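Dermonecrotic toxin (Pasteurella multocida, PDB 2EBF) induces bone resorption, acts as a potent mitogen and is associated with severe progressive atrophic rhinitis in pigs, its C-terminal region being the part described here. Local coordinates at residues I46-V51 and R81-N86; A528-S533 and Q538-V543; Q604-I609 and I696-V701. All blocks are in the same frame, centred on the assembly; numbering follows the deposited sequence.

In the fold
The three contacts share no secondary-structure element. Contact 3, in the C3 domain, is buried throughout, with only aliphatic side chains meeting across it: a helix lies against an edge strand of an antiparallel sheet. Contacts 1 and 2 are partly buried. Contact 1 ties the loop before helix 54-60 to the end of helix 70-84, mixing aliphatic packing with an imidazole set among backbone carbonyls. Contact 2 is a beta hairpin at the margin of the mixed sheet of the C2 domain, held mainly by backbone hydrogen bonds. The centres of contacts 1 and 2 are about 58 Å apart, on opposite sides of the chain's centre; the centre of contact 3 is about 48 Å from that of contact 1.

Contact 1 of 3, residues I46-V51 and R81-N86; sequences IGLEGV and RIHNSN
L48 and H83 touch where the loop 46-51 meets the last turn of helix 70-84. L48 points toward the helix, its two methyls dividing the work. CD1 settles over the backbone, 3.5 Å from I82 O and 3.8 Å from H83 CA, and approaches the imidazole obliquely, 4.0 Å from H83 ND1. CD2 meets the branch methyl of I82, with CG2 of that residue 3.8 Å away. The two aliphatic chains cross at about a right angle, so the leucine's end methyls meet the branch methyl of I82, and the chains do not lie alongside. CG of H83 stands anti to its own carbonyl carbon (chi1 -76°), which swings the imidazole out from the helix and across to the loop. The segment 46-51 bends there in a type I beta turn from L48 to V51, closed by V51 N on L48 O at 3.2 Å; helix 70-84 itself falls within the membrane localization domain. The turn presents V51 O to the edge of the imidazole, in the ring plane and 3.3 Å from H83 CE1. The neighbouring NE2 hydrogen-bonds W52 O, which anchors that edge of the ring. CG1 of V51, anti to its backbone N (chi1 178°), passes 4.0 Å from H83 NE2. V51 also packs on L121, L125 and A128 of helix 115-129, and I82 rests on L94 of helix 88-108, whereas E49 turns from the contact and bonds T743 near the C-terminus through OE2.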
loop_
_atom_site.group_PDB
_atom_site.type_symbol
_atom_site.label_atom_id
_atom_site.label_comp_id
_atom_site.label_asym_id
_atom_site.label_seq_id
_atom_site.Cartn_x
_atom_site.Cartn_y
_atom_site.Cartn_z
ATOM N N ILE A 46 -13.252 -7.340 -17.605
ATOM C CA ILE A 46 -12.117 -7.129 -18.541
ATOM C C ILE A 46 -12.312 -7.965 -19.813
ATOM O O ILE A 46 -11.435 -8.736 -20.238
ATOM C CB ILE A 46 -10.730 -7.377 -17.863
ATOM C CG1 ILE A 46 -10.606 -6.572 -16.563
ATOM C CG2 ILE A 46 -9.585 -6.962 -18.767
ATOM C CD1 ILE A 46 -10.746 -7.415 -15.366
ATOM N N GLY A 47 -13.502 -7.828 -20.394
ATOM C CA GLY A 47 -13.891 -8.603 -21.565
ATOM C C GLY A 47 -13.086 -8.192 -22.780
ATOM O O GLY A 47 -12.765 -7.005 -22.948
ATOM N N LEU A 48 -12.756 -9.174 -23.623
ATOM C CA LEU A 48 -11.933 -8.932 -24.815
ATOM C C LEU A 48 -12.701 -8.943 -26.137
ATOM O O LEU A 48 -12.093 -9.009 -27.199
ATOM C CB LEU A 48 -10.777 -9.927 -24.868
ATOM C CG LEU A 48 -9.775 -9.830 -23.709
ATOM C CD1 LEU A 48 -8.782 -10.953 -23.788
ATOM C CD2 LEU A 48 -9.072 -8.458 -23.704
ATOM N N GLU A 49 -14.029 -8.846 -26.072
ATOM C CA GLU A 49 -14.865 -8.876 -27.284
ATOM C C GLU A 49 -14.590 -7.731 -28.253
ATOM O O GLU A 49 -14.850 -7.853 -29.452
ATOM C CB GLU A 49 -16.358 -8.916 -26.941
ATOM C CG GLU A 49 -16.793 -10.173 -26.211
ATOM C CD GLU A 49 -16.835 -10.004 -24.696
ATOM O OE1 GLU A 49 -17.714 -10.637 -24.066
ATOM O OE2 GLU A 49 -16.010 -9.249 -24.131
ATOM N N GLY A 50 -14.075 -6.618 -27.734
ATOM C CA GLY A 50 -13.794 -5.460 -28.570
ATOM C C GLY A 50 -12.325 -5.211 -28.856
ATOM O O GLY A 50 -11.953 -4.127 -29.311
ATOM N N VAL A 51 -11.487 -6.208 -28.585
ATOM C CA VAL A 51 -10.056 -6.086 -28.792
ATOM C C VAL A 51 -9.657 -7.093 -29.865
ATOM O O VAL A 51 -9.951 -8.278 -29.738
ATOM C CB VAL A 51 -9.265 -6.370 -27.483
ATOM C CG1 VAL A 51 -7.763 -6.288 -27.720
ATOM C CG2 VAL A 51 -9.678 -5.423 -26.372
ATOM N N ARG A 81 -0.786 -13.156 -25.675
ATOM C CA ARG A 81 -0.810 -13.419 -24.231
ATOM C C ARG A 81 -2.067 -12.859 -23.572
ATOM O O ARG A 81 -2.623 -13.488 -22.675
ATOM C CB ARG A 81 0.437 -12.861 -23.531
ATOM C CG ARG A 81 1.705 -13.691 -23.726
ATOM C CD ARG A 81 2.799 -13.300 -22.708
ATOM N NE ARG A 81 2.450 -13.701 -21.338
ATOM C CZ ARG A 81 2.991 -13.204 -20.221
ATOM N NH1 ARG A 81 3.935 -12.262 -20.263
ATOM N NH2 ARG A 81 2.574 -13.651 -19.042
ATOM N N ILE A 82 -2.505 -11.674 -24.008
ATOM C CA ILE A 82 -3.721 -11.049 -23.478
ATOM C C ILE A 82 -4.932 -11.941 -23.730
ATOM O O ILE A 82 -5.705 -12.232 -22.808
ATOM C CB ILE A 82 -3.930 -9.637 -24.082
ATOM C CG1 ILE A 82 -2.916 -8.669 -23.471
ATOM C CG2 ILE A 82 -5.363 -9.113 -23.849
ATOM C CD1 ILE A 82 -2.586 -7.520 -24.358
ATOM N N HIS A 83 -5.069 -12.398 -24.972
ATOM C CA HIS A 83 -6.187 -13.254 -25.369
ATOM C C HIS A 83 -6.151 -14.645 -24.726
ATOM O O HIS A 83 -7.197 -15.280 -24.571
ATOM C CB HIS A 83 -6.287 -13.340 -26.899
ATOM C CG HIS A 83 -6.874 -12.109 -27.526
ATOM N ND1 HIS A 83 -8.234 -11.882 -27.590
ATOM C CD2 HIS A 83 -6.286 -11.030 -28.103
ATOM C CE1 HIS A 83 -8.458 -10.720 -28.179
ATOM N NE2 HIS A 83 -7.294 -10.187 -28.509
ATOM N N ASN A 84 -4.956 -15.102 -24.352
ATOM C CA ASN A 84 -4.790 -16.383 -23.660
ATOM C C ASN A 84 -4.910 -16.290 -22.141
ATOM O O ASN A 84 -4.949 -17.313 -21.464
ATOM C CB ASN A 84 -3.447 -17.029 -24.021
ATOM C CG ASN A 84 -3.370 -17.463 -25.473
ATOM O OD1 ASN A 84 -4.384 -17.533 -26.181
ATOM N ND2 ASN A 84 -2.157 -17.760 -25.926
ATOM N N SER A 85 -4.972 -15.070 -21.612
ATOM C CA SER A 85 -4.945 -14.841 -20.164
ATOM C C SER A 85 -6.294 -15.097 -19.482
ATOM O O SER A 85 -7.292 -14.432 -19.779
ATOM C CB SER A 85 -4.460 -13.419 -19.864
ATOM O OG SER A 85 -4.399 -13.188 -18.472
ATOM N N ASN A 86 -6.304 -16.044 -18.549
ATOM C CA ASN A 86 -7.517 -16.395 -17.813
ATOM C C ASN A 86 -7.639 -15.630 -16.497
ATOM O O ASN A 86 -8.744 -15.460 -15.967
ATOM C CB ASN A 86 -7.566 -17.906 -17.541
ATOM C CG ASN A 86 -7.508 -18.750 -18.813
ATOM O OD1 ASN A 86 -8.206 -18.480 -19.794
ATOM N ND2 ASN A 86 -6.691 -19.802 -18.786
#

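Contact 2 of 3, residues A528-S533 and Q538-V543; sequences ATVVDS and QFLPDV
V530 and Q538 bring their side chains together through matching first torsions: CG2 of V530 and CG of Q538 (chi1 56°) each stand between the backbone N and the carbonyl carbon of their residue. On one face of the sheet V530 CG2 and Q538 CG thus meet at 3.6 Å. Beyond CG the Q538 chain is extended, and this carries its amide to D532, where Q538 NE2 makes a weak hydrogen bond of 3.1 Å to D532 OD1. The amide and carboxylate planes are turned 75° apart, and OD2 comes close to OE1, another acceptor, without bonding. V530 uses its other methyl on L540, with V530 CG1 3.6 Å from L540 CG and the two chains crossing at about a right angle.

The segments form a beta hairpin at the margin of the mixed sheet of the C2 domain, strand 537-539 being one of its two edge strands. V530 and Q538 are an antiparallel hydrogen-bonded pair: V530 N reaches Q538 O at 2.9 Å, and Q538 N reaches V530 O at 2.8 Å in an almost straight bond (176° at the hydrogen). T529 and F539 form the adjoining non-hydrogen-bonded pair; T529 OG1 bonds A374 O of the neighbouring strand 372-376, and the F539 ring meets Y350 edge-to-face. Next along, L540 N bonds A528 O at 2.8 Å.

On the other side of this pairing a water replaces a direct bond, accepting from A528 N at 3.0 Å and donating to L540 O at 2.7 Å; L540 O also accepts from N508. The hairpin is thus held chiefly by direct backbone bonds, with one water bridging the A528/L540 end, while the carboxylate of D532, probably charged, receives from Q538 just one weak bond.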
loop_
_atom_site.group_PDB
_atom_site.type_symbol
_atom_site.label_atom_id
_atom_site.label_comp_id
_atom_site.label_asym_id
_atom_site.label_seq_id
_atom_site.Cartn_x
_atom_site.Cartn_y
_atom_site.Cartn_z
ATOM N N ALA A 528 7.752 10.700 23.391
ATOM C CA ALA A 528 8.928 11.262 22.708
ATOM C C ALA A 528 9.579 12.351 23.547
ATOM O O ALA A 528 8.893 13.156 24.194
ATOM C CB ALA A 528 8.569 11.806 21.346
ATOM N N THR A 529 10.906 12.393 23.509
ATOM C CA THR A 529 11.662 13.348 24.324
ATOM C C THR A 529 12.791 14.017 23.550
ATOM O O THR A 529 13.151 13.588 22.456
ATOM C CB THR A 529 12.258 12.690 25.596
ATOM O OG1 THR A 529 13.250 11.722 25.230
ATOM C CG2 THR A 529 11.181 12.046 26.452
ATOM N N VAL A 530 13.339 15.075 24.144
ATOM C CA VAL A 530 14.475 15.803 23.586
ATOM C C VAL A 530 15.370 16.254 24.734
ATOM O O VAL A 530 14.905 16.423 25.864
ATOM C CB VAL A 530 14.040 17.086 22.788
ATOM C CG1 VAL A 530 13.454 16.739 21.440
ATOM C CG2 VAL A 530 13.064 17.944 23.601
ATOM N N VAL A 531 16.646 16.464 24.438
ATOM C CA VAL A 531 17.573 17.016 25.421
ATOM C C VAL A 531 17.998 18.432 24.998
ATOM O O VAL A 531 18.549 18.622 23.914
ATOM C CB VAL A 531 18.792 16.072 25.660
ATOM C CG1 VAL A 531 19.750 16.647 26.713
ATOM C CG2 VAL A 531 18.310 14.687 26.094
ATOM N N ASP A 532 17.684 19.403 25.860
ATOM C CA ASP A 532 18.068 20.825 25.744
ATOM C C ASP A 532 19.537 21.084 25.437
ATOM O O ASP A 532 20.385 20.202 25.575
ATOM C CB ASP A 532 17.791 21.543 27.081
ATOM C CG ASP A 532 16.559 22.414 27.043
ATOM O OD1 ASP A 532 16.182 22.891 25.952
ATOM O OD2 ASP A 532 15.966 22.635 28.119
ATOM N N SER A 533 19.822 22.329 25.055
ATOM C CA SER A 533 21.180 22.859 25.042
ATOM C C SER A 533 21.689 22.997 26.476
ATOM O O SER A 533 22.895 22.916 26.724
ATOM C CB SER A 533 21.221 24.215 24.327
ATOM O OG SER A 533 20.327 25.141 24.934
ATOM N N GLN A 538 13.453 16.681 28.295
ATOM C CA GLN A 538 12.055 17.082 28.330
ATOM C C GLN A 538 11.177 16.384 27.318
ATOM O O GLN A 538 11.659 15.880 26.308
ATOM C CB GLN A 538 11.932 18.594 28.168
ATOM C CG GLN A 538 12.588 19.142 26.933
ATOM C CD GLN A 538 13.095 20.562 27.132
ATOM O OE1 GLN A 538 13.001 21.126 28.227
ATOM N NE2 GLN A 538 13.632 21.150 26.067
ATOM N N PHE A 539 9.884 16.387 27.620
ATOM C CA PHE A 539 8.856 15.818 26.774
ATOM C C PHE A 539 8.730 16.599 25.475
ATOM O O PHE A 539 8.868 17.827 25.456
ATOM C CB PHE A 539 7.535 15.825 27.537
ATOM C CG PHE A 539 6.378 15.235 26.781
ATOM C CD1 PHE A 539 5.278 16.021 26.458
ATOM C CD2 PHE A 539 6.378 13.894 26.410
ATOM C CE1 PHE A 539 4.196 15.480 25.776
ATOM C CE2 PHE A 539 5.294 13.342 25.722
ATOM C CZ PHE A 539 4.211 14.134 25.402
ATOM N N LEU A 540 8.470 15.867 24.398
ATOM C CA LEU A 540 8.252 16.435 23.085
ATOM C C LEU A 540 6.782 16.182 22.716
ATOM O O LEU A 540 6.453 15.100 22.253
ATOM C CB LEU A 540 9.158 15.722 22.087
ATOM C CG LEU A 540 9.917 16.399 20.952
ATOM C CD1 LEU A 540 10.007 15.394 19.809
ATOM C CD2 LEU A 540 9.262 17.678 20.466
ATOM N N PRO A 541 5.893 17.166 22.970
ATOM C CA PRO A 541 4.450 17.002 22.738
ATOM C C PRO A 541 4.065 16.775 21.286
ATOM O O PRO A 541 4.747 17.252 20.381
ATOM C CB PRO A 541 3.852 18.331 23.226
ATOM C CG PRO A 541 4.965 19.291 23.201
ATOM C CD PRO A 541 6.204 18.498 23.524
ATOM N N ASP A 542 2.970 16.053 21.073
ATOM C CA ASP A 542 2.409 15.889 19.735
ATOM C C ASP A 542 1.555 17.117 19.443
ATOM O O ASP A 542 0.438 17.236 19.941
ATOM C CB ASP A 542 1.560 14.616 19.649
ATOM C CG ASP A 542 1.266 14.200 18.212
ATOM O OD1 ASP A 542 2.025 14.595 17.305
ATOM O OD2 ASP A 542 0.284 13.462 17.994
ATOM N N VAL A 543 2.099 18.037 18.656
ATOM C CA VAL A 543 1.473 19.336 18.433
ATOM C C VAL A 543 0.235 19.238 17.516
ATOM O O VAL A 543 0.197 18.418 16.600
ATOM C CB VAL A 543 2.518 20.386 17.939
ATOM C CG1 VAL A 543 2.815 20.256 16.455
ATOM C CG2 VAL A 543 2.065 21.776 18.266
HETATM O O HOH W 1 5.632 12.529 22.460
#

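Contact 3 of 3, residues Q604-I609 and I696-V701; sequences QKIDAI and ILILPV
I698 projects from an edge strand of the antiparallel sheet in the C3 domain and packs against two isoleucines of helix 596-610. This is helix-on-sheet packing, and I698 carries its tight part. CG2 of I698 lies 3.8 Å from I606 CG1, while its other branch sends CD1 to within 3.8 Å of I609 CG2. With CG1 anti to the carbonyl carbon (chi1 -58°), CG2 lies anti to the backbone N, and the two branches are directed at different places on the helix: CG2 meets I606, whereas CD1 lies between I609 and I606, with I698 CD1 4.0 Å from I606 CG2. The chains of I606 and I698 slide past each other in opposite directions, whereas I609 and I698 run obliquely to one another.

Toward I696 the fit is looser. That residue also points at the helix, but it touches I609 only marginally. The helix flank turned from the strand carries Q604, D607 and A608, which are exposed to solvent. Elsewhere the apolar layer continues, with I606 resting on L590 of helix 583-591, and both I609 and I696 on V680 of the adjacent strand 676-681. L697 faces the other way, onto helix 701-711, so the edge strand is covered on both faces. At the looser end, I696 CD1 stops 4.0 Å from I609 O.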
loop_
_atom_site.group_PDB
_atom_site.type_symbol
_atom_site.label_atom_id
_atom_site.label_comp_id
_atom_site.label_asym_id
_atom_site.label_seq_id
_atom_site.Cartn_x
_atom_site.Cartn_y
_atom_site.Cartn_z
ATOM N N GLN A 604 -35.549 -18.027 22.799
ATOM C CA GLN A 604 -36.828 -17.758 23.445
ATOM C C GLN A 604 -37.584 -16.607 22.765
ATOM O O GLN A 604 -38.791 -16.690 22.551
ATOM C CB GLN A 604 -36.585 -17.406 24.903
ATOM C CG GLN A 604 -37.810 -17.418 25.765
ATOM C CD GLN A 604 -37.478 -17.890 27.153
ATOM O OE1 GLN A 604 -36.962 -17.127 27.979
ATOM N NE2 GLN A 604 -37.738 -19.168 27.415
ATOM N N LYS A 605 -36.860 -15.538 22.444
ATOM C CA LYS A 605 -37.439 -14.383 21.743
ATOM C C LYS A 605 -37.894 -14.754 20.337
ATOM O O LYS A 605 -38.957 -14.326 19.877
ATOM C CB LYS A 605 -36.438 -13.235 21.679
ATOM C CG LYS A 605 -36.239 -12.530 23.019
ATOM C CD LYS A 605 -35.335 -11.308 22.880
ATOM C CE LYS A 605 -34.861 -10.820 24.246
ATOM N NZ LYS A 605 -35.981 -10.402 25.152
ATOM N N ILE A 606 -37.080 -15.563 19.671
ATOM C CA ILE A 606 -37.372 -16.041 18.329
ATOM C C ILE A 606 -38.623 -16.924 18.350
ATOM O O ILE A 606 -39.506 -16.768 17.508
ATOM C CB ILE A 606 -36.119 -16.726 17.717
ATOM C CG1 ILE A 606 -35.057 -15.662 17.394
ATOM C CG2 ILE A 606 -36.470 -17.558 16.491
ATOM C CD1 ILE A 606 -33.687 -16.241 17.061
ATOM N N ASP A 607 -38.709 -17.819 19.336
ATOM C CA ASP A 607 -39.905 -18.644 19.542
ATOM C C ASP A 607 -41.155 -17.784 19.749
ATOM O O ASP A 607 -42.190 -18.029 19.124
ATOM C CB ASP A 607 -39.712 -19.593 20.732
ATOM C CG ASP A 607 -40.921 -20.498 20.968
ATOM O OD1 ASP A 607 -41.077 -21.505 20.241
ATOM O OD2 ASP A 607 -41.710 -20.210 21.889
ATOM N N ALA A 608 -41.042 -16.784 20.624
ATOM C CA ALA A 608 -42.124 -15.836 20.906
ATOM C C ALA A 608 -42.673 -15.171 19.636
ATOM O O ALA A 608 -43.887 -15.158 19.406
ATOM C CB ALA A 608 -41.647 -14.779 21.884
ATOM N N ILE A 609 -41.774 -14.632 18.820
ATOM C CA ILE A 609 -42.150 -13.965 17.574
ATOM C C ILE A 609 -42.846 -14.940 16.626
ATOM O O ILE A 609 -43.905 -14.636 16.082
ATOM C CB ILE A 609 -40.925 -13.338 16.881
ATOM C CG1 ILE A 609 -40.332 -12.233 17.760
ATOM C CG2 ILE A 609 -41.321 -12.761 15.521
ATOM C CD1 ILE A 609 -38.876 -11.931 17.488
ATOM N N ILE A 696 -42.351 -17.188 8.959
ATOM C CA ILE A 696 -41.636 -15.985 9.389
ATOM C C ILE A 696 -40.151 -16.299 9.470
ATOM O O ILE A 696 -39.727 -17.145 10.274
ATOM C CB ILE A 696 -42.141 -15.453 10.768
ATOM C CG1 ILE A 696 -43.651 -15.173 10.733
ATOM C CG2 ILE A 696 -41.352 -14.205 11.203
ATOM C CD1 ILE A 696 -44.274 -15.062 12.123
ATOM N N LEU A 697 -39.376 -15.632 8.622
ATOM C CA LEU A 697 -37.930 -15.829 8.558
ATOM C C LEU A 697 -37.181 -14.925 9.530
ATOM O O LEU A 697 -37.264 -13.694 9.445
ATOM C CB LEU A 697 -37.426 -15.590 7.125
ATOM C CG LEU A 697 -35.915 -15.713 6.878
ATOM C CD1 LEU A 697 -35.370 -17.081 7.301
ATOM C CD2 LEU A 697 -35.599 -15.463 5.403
ATOM N N ILE A 698 -36.448 -15.538 10.457
ATOM C CA ILE A 698 -35.641 -14.785 11.421
ATOM C C ILE A 698 -34.179 -15.198 11.323
ATOM O O ILE A 698 -33.827 -16.359 11.593
ATOM C CB ILE A 698 -36.169 -14.949 12.877
ATOM C CG1 ILE A 698 -37.634 -14.487 12.948
ATOM C CG2 ILE A 698 -35.267 -14.194 13.878
ATOM C CD1 ILE A 698 -38.321 -14.771 14.278
ATOM N N LEU A 699 -33.341 -14.247 10.917
ATOM C CA LEU A 699 -31.895 -14.447 10.832
ATOM C C LEU A 699 -31.168 -13.153 11.133
ATOM O O LEU A 699 -31.743 -12.066 10.971
ATOM C CB LEU A 699 -31.479 -14.918 9.427
ATOM C CG LEU A 699 -31.737 -16.335 8.936
ATOM C CD1 LEU A 699 -31.591 -16.380 7.409
ATOM C CD2 LEU A 699 -30.812 -17.359 9.621
ATOM N N PRO A 700 -29.886 -13.246 11.538
ATOM C CA PRO A 700 -29.123 -12.004 11.598
ATOM C C PRO A 700 -29.137 -11.353 10.220
ATOM O O PRO A 700 -29.107 -12.063 9.213
ATOM C CB PRO A 700 -27.720 -12.473 11.974
ATOM C CG PRO A 700 -27.960 -13.783 12.702
ATOM C CD PRO A 700 -29.068 -14.412 11.918
ATOM N N VAL A 701 -29.213 -10.024 10.175
ATOM C CA VAL A 701 -29.513 -9.321 8.916
ATOM C C VAL A 701 -28.614 -9.735 7.730
ATOM O O VAL A 701 -29.102 -9.914 6.616
ATOM C CB VAL A 701 -29.625 -7.768 9.076
ATOM C CG1 VAL A 701 -30.903 -7.388 9.851
ATOM C CG2 VAL A 701 -28.395 -7.180 9.734
#